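Local coordinates for sorbitol-6-phosphate dehydrogenase (Erwinia amylovora CFBP1430, PDB 5O3Z), which probably catalyses the oxidation of sorbitol 6-phosphate to fructose 6-phosphate, as a short-chain dehydrogenase/reductase of Rossmann fold, at residues A[221-229]-A[254-262]. Numbering follows the deposited sequence.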
loop_
_atom_site.group_PDB
_atom_site.type_symbol
_atom_site.label_atom_id
_atom_site.label_comp_id
_atom_site.label_asym_id
_atom_site.label_seq_id
_atom_site.Cartn_x
_atom_site.Cartn_y
_atom_site.Cartn_z
ATOM N N ASP A 221 -18.164 -5.040 -15.047
ATOM C CA ASP A 221 -17.528 -3.995 -15.809
ATOM C C ASP A 221 -16.520 -3.246 -14.940
ATOM O O ASP A 221 -15.645 -2.590 -15.463
ATOM C CB ASP A 221 -18.614 -3.099 -16.477
ATOM C CG ASP A 221 -18.167 -1.674 -16.731
ATOM O OD1 ASP A 221 -18.268 -0.837 -15.797
ATOM O OD2 ASP A 221 -17.785 -1.359 -17.871
ATOM N N LYS A 222 -16.600 -3.387 -13.623
ATOM C CA LYS A 222 -15.536 -2.887 -12.764
ATOM C C LYS A 222 -14.269 -3.726 -12.799
ATOM O O LYS A 222 -13.233 -3.232 -12.399
ATOM C CB LYS A 222 -16.035 -2.713 -11.319
ATOM C CG LYS A 222 -16.942 -1.501 -11.118
ATOM C CD LYS A 222 -17.508 -1.476 -9.693
ATOM C CE LYS A 222 -16.739 -0.548 -8.764
ATOM N NZ LYS A 222 -17.190 0.861 -8.961
ATOM N N VAL A 223 -14.314 -4.969 -13.266
ATOM C CA VAL A 223 -13.149 -5.837 -13.210
ATOM C C VAL A 223 -12.359 -5.695 -14.531
ATOM O O VAL A 223 -12.932 -5.835 -15.575
ATOM C CB VAL A 223 -13.589 -7.299 -12.991
ATOM C CG1 VAL A 223 -12.377 -8.233 -12.763
ATOM C CG2 VAL A 223 -14.526 -7.394 -11.796
ATOM N N PRO A 224 -11.048 -5.443 -14.501
ATOM C CA PRO A 224 -10.359 -5.444 -15.813
ATOM C C PRO A 224 -10.543 -6.768 -16.614
ATOM O O PRO A 224 -10.944 -6.708 -17.791
ATOM C CB PRO A 224 -8.929 -5.201 -15.433
ATOM C CG PRO A 224 -9.072 -4.262 -14.289
ATOM C CD PRO A 224 -10.208 -4.796 -13.469
ATOM N N LEU A 225 -10.397 -7.911 -15.982
ATOM C CA LEU A 225 -10.600 -9.184 -16.647
ATOM C C LEU A 225 -12.023 -9.494 -17.018
ATOM O O LEU A 225 -12.244 -10.502 -17.646
ATOM C CB LEU A 225 -9.968 -10.315 -15.865
ATOM C CG LEU A 225 -8.459 -10.440 -15.905
ATOM C CD1 LEU A 225 -7.879 -11.357 -14.865
ATOM C CD2 LEU A 225 -8.034 -10.917 -17.258
ATOM N N LYS A 226 -12.962 -8.608 -16.738
ATOM C CA LYS A 226 -14.384 -8.669 -17.126
ATOM C C LYS A 226 -15.122 -9.962 -16.695
ATOM O O LYS A 226 -15.932 -10.547 -17.449
ATOM C CB LYS A 226 -14.589 -8.384 -18.635
ATOM C CG LYS A 226 -14.053 -7.023 -19.106
ATOM C CD LYS A 226 -14.709 -5.892 -18.331
ATOM C CE LYS A 226 -14.337 -4.488 -18.735
ATOM N NZ LYS A 226 -13.357 -3.843 -17.792
ATOM N N ARG A 227 -14.819 -10.404 -15.492
ATOM C CA ARG A 227 -15.261 -11.723 -14.991
ATOM C C ARG A 227 -15.453 -11.550 -13.496
ATOM O O ARG A 227 -14.697 -10.797 -12.904
ATOM C CB ARG A 227 -14.124 -12.722 -15.311
ATOM C CG ARG A 227 -14.331 -14.140 -14.901
ATOM C CD ARG A 227 -13.545 -15.157 -15.727
ATOM N NE ARG A 227 -12.161 -15.391 -15.336
ATOM C CZ ARG A 227 -11.066 -14.956 -15.992
ATOM N NH1 ARG A 227 -11.184 -14.226 -17.095
ATOM N NH2 ARG A 227 -9.837 -15.259 -15.539
ATOM N N GLY A 228 -16.451 -12.212 -12.902
ATOM C CA GLY A 228 -16.552 -12.315 -11.449
ATOM C C GLY A 228 -15.609 -13.335 -10.868
ATOM O O GLY A 228 -14.959 -14.102 -11.596
ATOM N N CYS A 229 -15.466 -13.371 -9.554
ATOM C CA CYS A 229 -14.537 -14.323 -8.968
ATOM C C CYS A 229 -15.227 -15.672 -8.890
ATOM O O CYS A 229 -16.358 -15.775 -8.478
ATOM C CB CYS A 229 -14.041 -13.885 -7.582
ATOM S SG CYS A 229 -12.825 -14.939 -6.776
ATOM N N ILE A 254 -3.182 -11.547 -0.514
ATOM C CA ILE A 254 -3.056 -11.997 -1.894
ATOM C C ILE A 254 -4.330 -11.639 -2.647
ATOM O O ILE A 254 -5.398 -12.108 -2.332
ATOM C CB ILE A 254 -2.852 -13.519 -1.920
ATOM C CG1 ILE A 254 -1.585 -13.947 -1.238
ATOM C CG2 ILE A 254 -2.866 -14.022 -3.319
ATOM C CD1 ILE A 254 -0.268 -13.211 -1.596
ATOM N N ASN A 255 -4.257 -10.741 -3.620
ATOM C CA ASN A 255 -5.435 -10.354 -4.314
ATOM C C ASN A 255 -5.886 -11.424 -5.281
ATOM O O ASN A 255 -5.052 -12.022 -5.993
ATOM C CB ASN A 255 -5.181 -9.049 -5.086
ATOM C CG ASN A 255 -4.893 -7.894 -4.170
ATOM O OD1 ASN A 255 -3.918 -7.134 -4.347
ATOM N ND2 ASN A 255 -5.678 -7.769 -3.194
ATOM N N VAL A 256 -7.195 -11.612 -5.370
ATOM C CA VAL A 256 -7.789 -12.548 -6.307
ATOM C C VAL A 256 -8.969 -11.827 -6.814
ATOM O O VAL A 256 -10.155 -12.085 -6.422
ATOM C CB VAL A 256 -8.191 -13.865 -5.578
ATOM C CG1 VAL A 256 -8.693 -14.878 -6.573
ATOM C CG2 VAL A 256 -6.987 -14.443 -4.839
ATOM N N THR A 257 -8.681 -10.839 -7.678
ATOM C CA THR A 257 -9.667 -9.811 -7.971
ATOM C C THR A 257 -9.856 -9.513 -9.452
ATOM O O THR A 257 -10.598 -8.599 -9.796
ATOM C CB THR A 257 -9.407 -8.430 -7.259
ATOM O OG1 THR A 257 -8.305 -7.682 -7.882
ATOM C CG2 THR A 257 -9.258 -8.529 -5.711
ATOM N N GLY A 258 -9.227 -10.286 -10.326
ATOM C CA GLY A 258 -9.264 -9.977 -11.794
ATOM C C GLY A 258 -8.713 -8.628 -12.135
ATOM O O GLY A 258 -9.130 -7.998 -13.122
ATOM N N GLY A 259 -7.746 -8.178 -11.322
ATOM C CA GLY A 259 -7.148 -6.855 -11.482
ATOM C C GLY A 259 -7.865 -5.629 -10.984
ATOM O O GLY A 259 -7.394 -4.492 -11.188
ATOM N N GLN A 260 -9.007 -5.802 -10.312
ATOM C CA GLN A 260 -9.695 -4.704 -9.688
ATOM C C GLN A 260 -8.847 -3.954 -8.664
ATOM O O GLN A 260 -8.961 -2.722 -8.576
ATOM C CB GLN A 260 -11.044 -5.178 -9.034
ATOM C CG GLN A 260 -11.935 -3.982 -8.717
ATOM C CD GLN A 260 -13.367 -4.285 -8.358
ATOM O OE1 GLN A 260 -13.857 -5.419 -8.554
ATOM N NE2 GLN A 260 -14.067 -3.261 -7.816
ATOM N N VAL A 261 -8.040 -4.679 -7.903
ATOM C CA VAL A 261 -7.184 -4.165 -6.828
ATOM C C VAL A 261 -5.775 -4.596 -7.115
ATOM O O VAL A 261 -5.537 -5.738 -7.264
ATOM C CB VAL A 261 -7.561 -4.772 -5.439
ATOM C CG1 VAL A 261 -6.624 -4.261 -4.348
ATOM C CG2 VAL A 261 -8.993 -4.436 -5.063
ATOM N N MET A 262 -4.869 -3.663 -7.310
ATOM C CA MET A 262 -3.499 -3.991 -7.682
ATOM C C MET A 262 -2.483 -3.449 -6.656
ATOM O O MET A 262 -1.257 -3.665 -6.799
ATOM C CB MET A 262 -3.215 -3.415 -9.037
ATOM C CG MET A 262 -3.820 -4.167 -10.206
ATOM S SD MET A 262 -3.532 -3.240 -11.787
ATOM C CE MET A 262 -4.694 -4.032 -12.893
#
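The peptide between G258 and G259 is wedged into the 221-229 loop: CD1 of L225 lies over one face, 3.6 Å from G258 CA, while CG1 of V223 and CD of P224 approach from the other. At its edge, in the carbonyl plane, L225 N donates to G258 O, a nearly straight bond of 3.1 Å (167° at the hydrogen). The next peptide, G259 to Q260, has one face covered by the P224 ring, with CD 3.5 Å from G259 C. K222 O and CB lie over one face of the Q260 amide, and K222 CE comes in obliquely to 3.9 Å from NE2. V223, crossing the Q260 side chain at about a right angle, brings CG2 to 3.9 Å from OE1. Q260 reaches there by being extended (chi1 -165°, chi2 168°). Two beta turns dock, type I at V223-K226 and type I' at T257-Q260, both glycines at positive phi. T257 OG1 steadies the second, accepting from V261 N at 3.0 Å. C229 SG touches V256 CG1 where strand 253-256, outermost on this side within the chain, ends beside strand 182-188 of the parallel Rossmann sheet. Helix 231-242 packs V234 on C229 and V237 on V256; L174 of a second subunit covers P224.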